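Probable porin (Pseudomonas aeruginosa, PDB 4FT6) is a probable outer membrane porin, a beta-barrel channel of the OprD family that presumably lets small solutes pass across the outer membrane. Local coordinates at residues 117-121 / 122-126; 237-240 / 241-245. One frame throughout, in Å; residues are numbered along the deposited sequence.

Contact 1 (117-121 / 122-126)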
ATOM      1  N   LEU A 117      14.325   3.169  -1.109  1.00 58.87           N
ATOM      2  CA  LEU A 117      13.561   2.127  -1.790  1.00 58.51           C
ATOM      3  C   LEU A 117      12.052   2.304  -1.697  1.00 59.33           C
ATOM      4  O   LEU A 117      11.541   2.870  -0.718  1.00 58.41           O
ATOM      5  CB  LEU A 117      13.943   0.754  -1.240  1.00 57.17           C
ATOM      6  CG  LEU A 117      15.392   0.405  -1.527  1.00 59.30           C
ATOM      7  CD1 LEU A 117      15.826  -0.858  -0.782  1.00 63.53           C
ATOM      8  CD2 LEU A 117      15.619   0.258  -3.035  1.00 53.90           C
ATOM      9  N   LEU A 118      11.357   1.803  -2.722  1.00 60.77           N
ATOM     10  CA  LEU A 118       9.891   1.730  -2.755  1.00 56.64           C
ATOM     11  C   LEU A 118       9.427   0.267  -2.828  1.00 52.95           C
ATOM     12  O   LEU A 118       8.913  -0.173  -3.865  1.00 57.04           O
ATOM     13  CB  LEU A 118       9.345   2.510  -3.958  1.00 45.84           C
ATOM     14  CG  LEU A 118       9.452   4.040  -3.891  1.00 56.23           C
ATOM     15  CD1 LEU A 118       9.316   4.635  -5.295  1.00 46.36           C
ATOM     16  CD2 LEU A 118       8.394   4.638  -2.923  1.00 42.82           C
ATOM     17  N   PRO A 119       9.603  -0.494  -1.730  1.00 52.75           N
ATOM     18  CA  PRO A 119       9.266  -1.931  -1.796  1.00 59.41           C
ATOM     19  C   PRO A 119       7.774  -2.197  -1.911  1.00 63.29           C
ATOM     20  O   PRO A 119       6.975  -1.598  -1.176  1.00 68.23           O
ATOM     21  CB  PRO A 119       9.752  -2.484  -0.439  1.00 48.85           C
ATOM     22  CG  PRO A 119       9.732  -1.291   0.493  1.00 55.51           C
ATOM     23  CD  PRO A 119      10.100  -0.098  -0.397  1.00 55.15           C
ATOM     24  N   GLU A 120       7.399  -3.110  -2.800  1.00 60.17           N
ATOM     25  CA  GLU A 120       6.014  -3.563  -2.858  1.00 57.45           C
ATOM     26  C   GLU A 120       5.959  -5.067  -2.615  1.00 57.77           C
ATOM     27  O   GLU A 120       5.839  -5.863  -3.541  1.00 65.74           O
ATOM     28  CB  GLU A 120       5.356  -3.154  -4.183  1.00 46.24           C
ATOM     29  CG  GLU A 120       4.991  -1.685  -4.260  1.00 55.05           C
ATOM     30  CD  GLU A 120       4.441  -1.282  -5.617  1.00 71.19           C
ATOM     31  OE1 GLU A 120       5.201  -0.739  -6.444  1.00 77.89           O
ATOM     32  OE2 GLU A 120       3.240  -1.504  -5.860  1.00 83.84           O
ATOM     33  N   LEU A 121       6.057  -5.443  -1.348  1.00 58.63           N
ATOM     34  CA  LEU A 121       6.218  -6.838  -0.957  1.00 61.58           C
ATOM     35  C   LEU A 121       5.043  -7.267  -0.084  1.00 58.54           C
ATOM     36  O   LEU A 121       4.545  -6.465   0.712  1.00 62.05           O
ATOM     37  CB  LEU A 121       7.530  -6.990  -0.170  1.00 65.32           C
ATOM     38  CG  LEU A 121       8.824  -7.375  -0.890  1.00 64.08           C
ATOM     39  CD1 LEU A 121       8.837  -6.926  -2.339  1.00 61.11           C
ATOM     40  CD2 LEU A 121      10.026  -6.810  -0.140  1.00 64.56           C
ATOM     41  N   PRO A 122       4.611  -8.542  -0.205  1.00 60.00           N
ATOM     42  CA  PRO A 122       3.424  -9.025   0.517  1.00 58.90           C
ATOM     43  C   PRO A 122       3.648  -8.896   2.012  1.00 58.64           C
ATOM     44  O   PRO A 122       2.714  -8.778   2.811  1.00 59.35           O
ATOM     45  CB  PRO A 122       3.354 -10.522   0.123  1.00 58.57           C
ATOM     46  CG  PRO A 122       4.270 -10.677  -1.081  1.00 55.68           C
ATOM     47  CD  PRO A 122       5.341  -9.652  -0.851  1.00 62.44           C
ATOM     48  N   ILE A 123       4.925  -8.914   2.364  1.00 61.23           N
ATOM     49  CA  ILE A 123       5.388  -8.873   3.732  1.00 57.91           C
ATOM     50  C   ILE A 123       5.782  -7.430   4.120  1.00 55.12           C
ATOM     51  O   ILE A 123       6.052  -7.119   5.286  1.00 45.56           O
ATOM     52  CB  ILE A 123       6.573  -9.875   3.887  1.00 67.45           C
ATOM     53  CG1 ILE A 123       6.434 -10.626   5.194  1.00 74.83           C
ATOM     54  CG2 ILE A 123       7.978  -9.226   3.660  1.00 39.06           C
ATOM     55  CD1 ILE A 123       5.191 -11.445   5.214  1.00 76.07           C
ATOM     56  N   LEU A 124       5.806  -6.546   3.132  1.00 47.59           N
ATOM     57  CA  LEU A 124       6.244  -5.169   3.358  1.00 62.88           C
ATOM     58  C   LEU A 124       5.807  -4.347   2.160  1.00 63.41           C
ATOM     59  O   LEU A 124       6.550  -4.210   1.175  1.00 62.57           O
ATOM     60  CB  LEU A 124       7.772  -5.061   3.545  1.00 59.62           C
ATOM     61  CG  LEU A 124       8.280  -3.642   3.856  1.00 59.61           C
ATOM     62  CD1 LEU A 124       7.955  -3.253   5.287  1.00 55.64           C
ATOM     63  CD2 LEU A 124       9.767  -3.490   3.607  1.00 56.91           C
ATOM     64  N   LEU A 125       4.590  -3.823   2.245  1.00 58.98           N
ATOM     65  CA  LEU A 125       3.956  -3.121   1.139  1.00 57.06           C
ATOM     66  C   LEU A 125       4.022  -1.621   1.409  1.00 54.74           C
ATOM     67  O   LEU A 125       3.328  -1.141   2.327  1.00 51.17           O
ATOM     68  CB  LEU A 125       2.490  -3.542   1.062  1.00 54.88           C
ATOM     69  CG  LEU A 125       1.905  -3.886  -0.304  1.00 66.74           C
ATOM     70  CD1 LEU A 125       0.370  -3.752  -0.304  1.00 58.45           C
ATOM     71  CD2 LEU A 125       2.542  -3.009  -1.356  1.00 69.94           C
ATOM     72  N   ARG A 126       4.816  -0.871   0.635  1.00 49.63           N
ATOM     73  CA  ARG A 126       4.940   0.573   0.904  1.00 54.93           C
ATOM     74  C   ARG A 126       3.604   1.314   0.719  1.00 54.42           C
ATOM     75  O   ARG A 126       2.894   1.097  -0.260  1.00 49.63           O
ATOM     76  CB  ARG A 126       6.094   1.230   0.107  1.00 60.50           C
ATOM     77  CG  ARG A 126       5.918   1.380  -1.411  1.00 56.51           C
ATOM     78  CD  ARG A 126       5.202   2.666  -1.792  1.00 57.30           C
ATOM     79  NE  ARG A 126       4.117   2.339  -2.713  1.00 69.48           N
ATOM     80  CZ  ARG A 126       4.148   2.597  -4.011  1.00 70.99           C
ATOM     81  NH1 ARG A 126       5.190   3.224  -4.537  1.00 75.79           N
ATOM     82  NH2 ARG A 126       3.133   2.245  -4.774  1.00 61.42           N
TER
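Arg126 N gives its hydrogen to Pro119 O at 2.9 Å. Nearer the turn, Leu121 N bonds to Leu124 O, also at 2.9 Å. A return bond from Leu124 N to Leu121 O is modelled, but the place of that oxygen is less sure. Glu120 and Leu125 put their side chains on one face of this small sheet. CD2 of Leu125 lies 3.8 Å from CA of Glu120. On the same side the carboxylate of Glu120 stacks over one face of the Arg126 guanidinium, offset toward its rim, with the two planes 16° apart. Glu120 OE2 is 3.9 Å from Arg126 NH2, a long salt bridge in which no N-H points at the oxygen. Arg126 reaches this place with CG between its backbone N and carbonyl carbon (chi1 70°) and further bends at chi2 and chi3. Leu118 CD2 meets the guanidinium at its edge, 3.9 Å from Arg126 NH1. On the other face Leu124 CD2 packs against the ring of Pro119, 3.8 Å from Pro119 CG. Phe183 and Ile282 also touch Leu124, and Met140 and Tyr185 touch Leu121. The arrangement is a short beta hairpin closed by a type I turn, with Pro122 and Ile123 at its corners. It lies close to the centre of the chain, consistent with the inward-folded loop of OprD-family channels.

Contact 2 (237-240 / 241-245)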
ATOM      1  N   THR A 237       2.079 -14.849  12.286  1.00 59.04           N
ATOM      2  CA  THR A 237       3.026 -13.984  12.971  1.00 55.48           C
ATOM      3  C   THR A 237       3.170 -14.316  14.448  1.00 61.95           C
ATOM      4  O   THR A 237       2.176 -14.408  15.176  1.00 64.76           O
ATOM      5  CB  THR A 237       2.635 -12.507  12.856  1.00 56.32           C
ATOM      6  OG1 THR A 237       2.536 -12.133  11.475  1.00 58.91           O
ATOM      7  CG2 THR A 237       3.687 -11.638  13.551  1.00 51.99           C
ATOM      8  N   ARG A 238       4.417 -14.459  14.888  1.00 61.51           N
ATOM      9  CA  ARG A 238       4.739 -14.780  16.271  1.00 63.54           C
ATOM     10  C   ARG A 238       5.798 -13.786  16.762  1.00 69.81           C
ATOM     11  O   ARG A 238       6.495 -13.172  15.946  1.00 67.97           O
ATOM     12  CB  ARG A 238       5.273 -16.206  16.340  1.00 59.25           C
ATOM     13  CG  ARG A 238       4.988 -16.896  17.650  1.00 88.16           C
ATOM     14  CD  ARG A 238       6.271 -17.105  18.458  1.00112.92           C
ATOM     15  NE  ARG A 238       6.011 -17.412  19.867  1.00121.98           N
ATOM     16  CZ  ARG A 238       6.959 -17.576  20.786  1.00123.55           C
ATOM     17  NH1 ARG A 238       8.240 -17.473  20.452  1.00118.95           N
ATOM     18  NH2 ARG A 238       6.621 -17.846  22.040  1.00126.32           N
ATOM     19  N   ASP A 239       5.931 -13.610  18.076  1.00 69.77           N
ATOM     20  CA  ASP A 239       7.023 -12.781  18.596  1.00 73.60           C
ATOM     21  C   ASP A 239       8.375 -13.478  18.346  1.00 73.20           C
ATOM     22  O   ASP A 239       8.420 -14.669  18.024  1.00 76.55           O
ATOM     23  CB  ASP A 239       6.830 -12.493  20.079  1.00 72.98           C
ATOM     24  CG  ASP A 239       6.740 -13.762  20.902  1.00 80.01           C
ATOM     25  OD1 ASP A 239       5.636 -14.338  20.986  1.00 77.46           O
ATOM     26  OD2 ASP A 239       7.774 -14.188  21.466  1.00 79.45           O
ATOM     27  N   GLU A 240       9.467 -12.732  18.485  1.00 66.86           N
ATOM     28  CA  GLU A 240      10.788 -13.200  18.078  1.00 67.77           C
ATOM     29  C   GLU A 240      11.873 -12.612  18.976  1.00 68.27           C
ATOM     30  O   GLU A 240      11.806 -11.434  19.350  1.00 66.73           O
ATOM     31  CB  GLU A 240      11.053 -12.755  16.638  1.00 72.13           C
ATOM     32  CG  GLU A 240      12.202 -13.472  15.963  1.00 85.11           C
ATOM     33  CD  GLU A 240      13.539 -12.784  16.151  1.00 94.37           C
ATOM     34  OE1 GLU A 240      14.560 -13.391  15.780  1.00101.64           O
ATOM     35  OE2 GLU A 240      13.584 -11.643  16.655  1.00 98.21           O
ATOM     36  N   GLY A 241      12.876 -13.419  19.307  1.00 64.24           N
ATOM     37  CA  GLY A 241      14.014 -12.943  20.073  1.00 53.76           C
ATOM     38  C   GLY A 241      13.656 -12.427  21.454  1.00 56.64           C
ATOM     39  O   GLY A 241      12.951 -13.103  22.214  1.00 57.77           O
ATOM     40  N   ALA A 242      14.145 -11.229  21.775  1.00 53.14           N
ATOM     41  CA  ALA A 242      13.882 -10.596  23.069  1.00 63.46           C
ATOM     42  C   ALA A 242      12.398 -10.273  23.240  1.00 63.85           C
ATOM     43  O   ALA A 242      11.931 -10.079  24.367  1.00 66.28           O
ATOM     44  CB  ALA A 242      14.734  -9.326  23.241  1.00 57.58           C
ATOM     45  N   ALA A 243      11.680 -10.194  22.120  1.00 56.31           N
ATOM     46  CA  ALA A 243      10.231 -10.078  22.144  1.00 63.71           C
ATOM     47  C   ALA A 243       9.798  -8.808  22.876  1.00 59.62           C
ATOM     48  O   ALA A 243       9.086  -8.859  23.890  1.00 56.22           O
ATOM     49  CB  ALA A 243       9.603 -11.323  22.784  1.00 51.49           C
ATOM     50  N   LYS A 244      10.197  -7.664  22.330  1.00 59.59           N
ATOM     51  CA  LYS A 244       9.991  -6.390  23.006  1.00 57.41           C
ATOM     52  C   LYS A 244       8.523  -5.992  23.176  1.00 60.91           C
ATOM     53  O   LYS A 244       8.141  -5.425  24.198  1.00 70.05           O
ATOM     54  CB  LYS A 244      10.776  -5.301  22.296  1.00 61.17           C
ATOM     55  CG  LYS A 244      12.256  -5.394  22.578  1.00 62.32           C
ATOM     56  CD  LYS A 244      13.050  -4.739  21.470  1.00 62.56           C
ATOM     57  CE  LYS A 244      13.284  -3.284  21.738  1.00 57.91           C
ATOM     58  NZ  LYS A 244      14.012  -2.700  20.581  1.00 69.52           N
ATOM     59  N   LEU A 245       7.694  -6.307  22.192  1.00 51.82           N
ATOM     60  CA  LEU A 245       6.271  -6.072  22.351  1.00 51.36           C
ATOM     61  C   LEU A 245       5.617  -7.145  23.218  1.00 57.22           C
ATOM     62  O   LEU A 245       4.405  -7.121  23.403  1.00 66.57           O
ATOM     63  CB  LEU A 245       5.577  -5.988  20.993  1.00 49.17           C
ATOM     64  CG  LEU A 245       5.748  -4.627  20.324  1.00 51.82           C
ATOM     65  CD1 LEU A 245       4.999  -4.613  19.031  1.00 49.56           C
ATOM     66  CD2 LEU A 245       5.228  -3.523  21.237  1.00 48.06           C
TER
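Asp239 and Ala243 meet beside the turn that follows strand 226-239. The side chain of Asp239 starts toward the turn, and its CB lies 4.0 Å from CB of Ala243. A chi1 of 58° places CG, and the rotation about CB-CG then parts the two oxygens. OD2 comes to 3.6 Å from Ala243 CB, a plain van der Waals contact with the methyl group. OD1 accepts a hydrogen bond from the backbone N of Leu248, further along the same loop. The same oxygen sits above one face of the Arg238 guanidinium, 3.3 Å from Arg238 NE. That pair is held by charge alone, because no N-H of the guanidinium points at the oxygen. The carboxylate thus bonds to Leu248 and rests on the methyl of Ala243.

Glu240 opens a type II' turn that runs to Ala243. Its carbonyl O takes a weak bond from Ala243 N at 3.0 Å. Gly241 is the first corner of this turn and has positive phi (61°). The Glu240 side chain bends at chi2 (-90°), and CD folds back to 3.3 Å from Gly241 N. OE2 finds its bond elsewhere, with Asp208 N. OD1 of Asp208 in turn accepts from Ala242 N, and a backbone bond joins Asp208 with Lys244. The turn is therefore tied to the short connection between strands 197-206 and 210-223. It lies at the surface, at the end of strand 226-239. That strand runs antiparallel to strand 210-223 and to strand 249-261, which follows the loop.

From the N terminus the chain first builds several barrel strands and reaches contact 1 after strand 110-114. Contact 1 closes a hairpin within the connection that leads on to strands 135-137 and 139-143. The chain then continues round the barrel to strand 226-239. Contact 2 closes the turn at the end of that strand, before strand 249-261. The two are in series and neither nests in nor crosses the other. The centres of contact 1 and contact 2 are about 21 Å apart, and they do not touch. Strand 210-223 serves both: Gln212 touches Ile123 of contact 1 and bonds to Thr237 of contact 2. Contact 1 lies inside the barrel; contact 2 is at its rim.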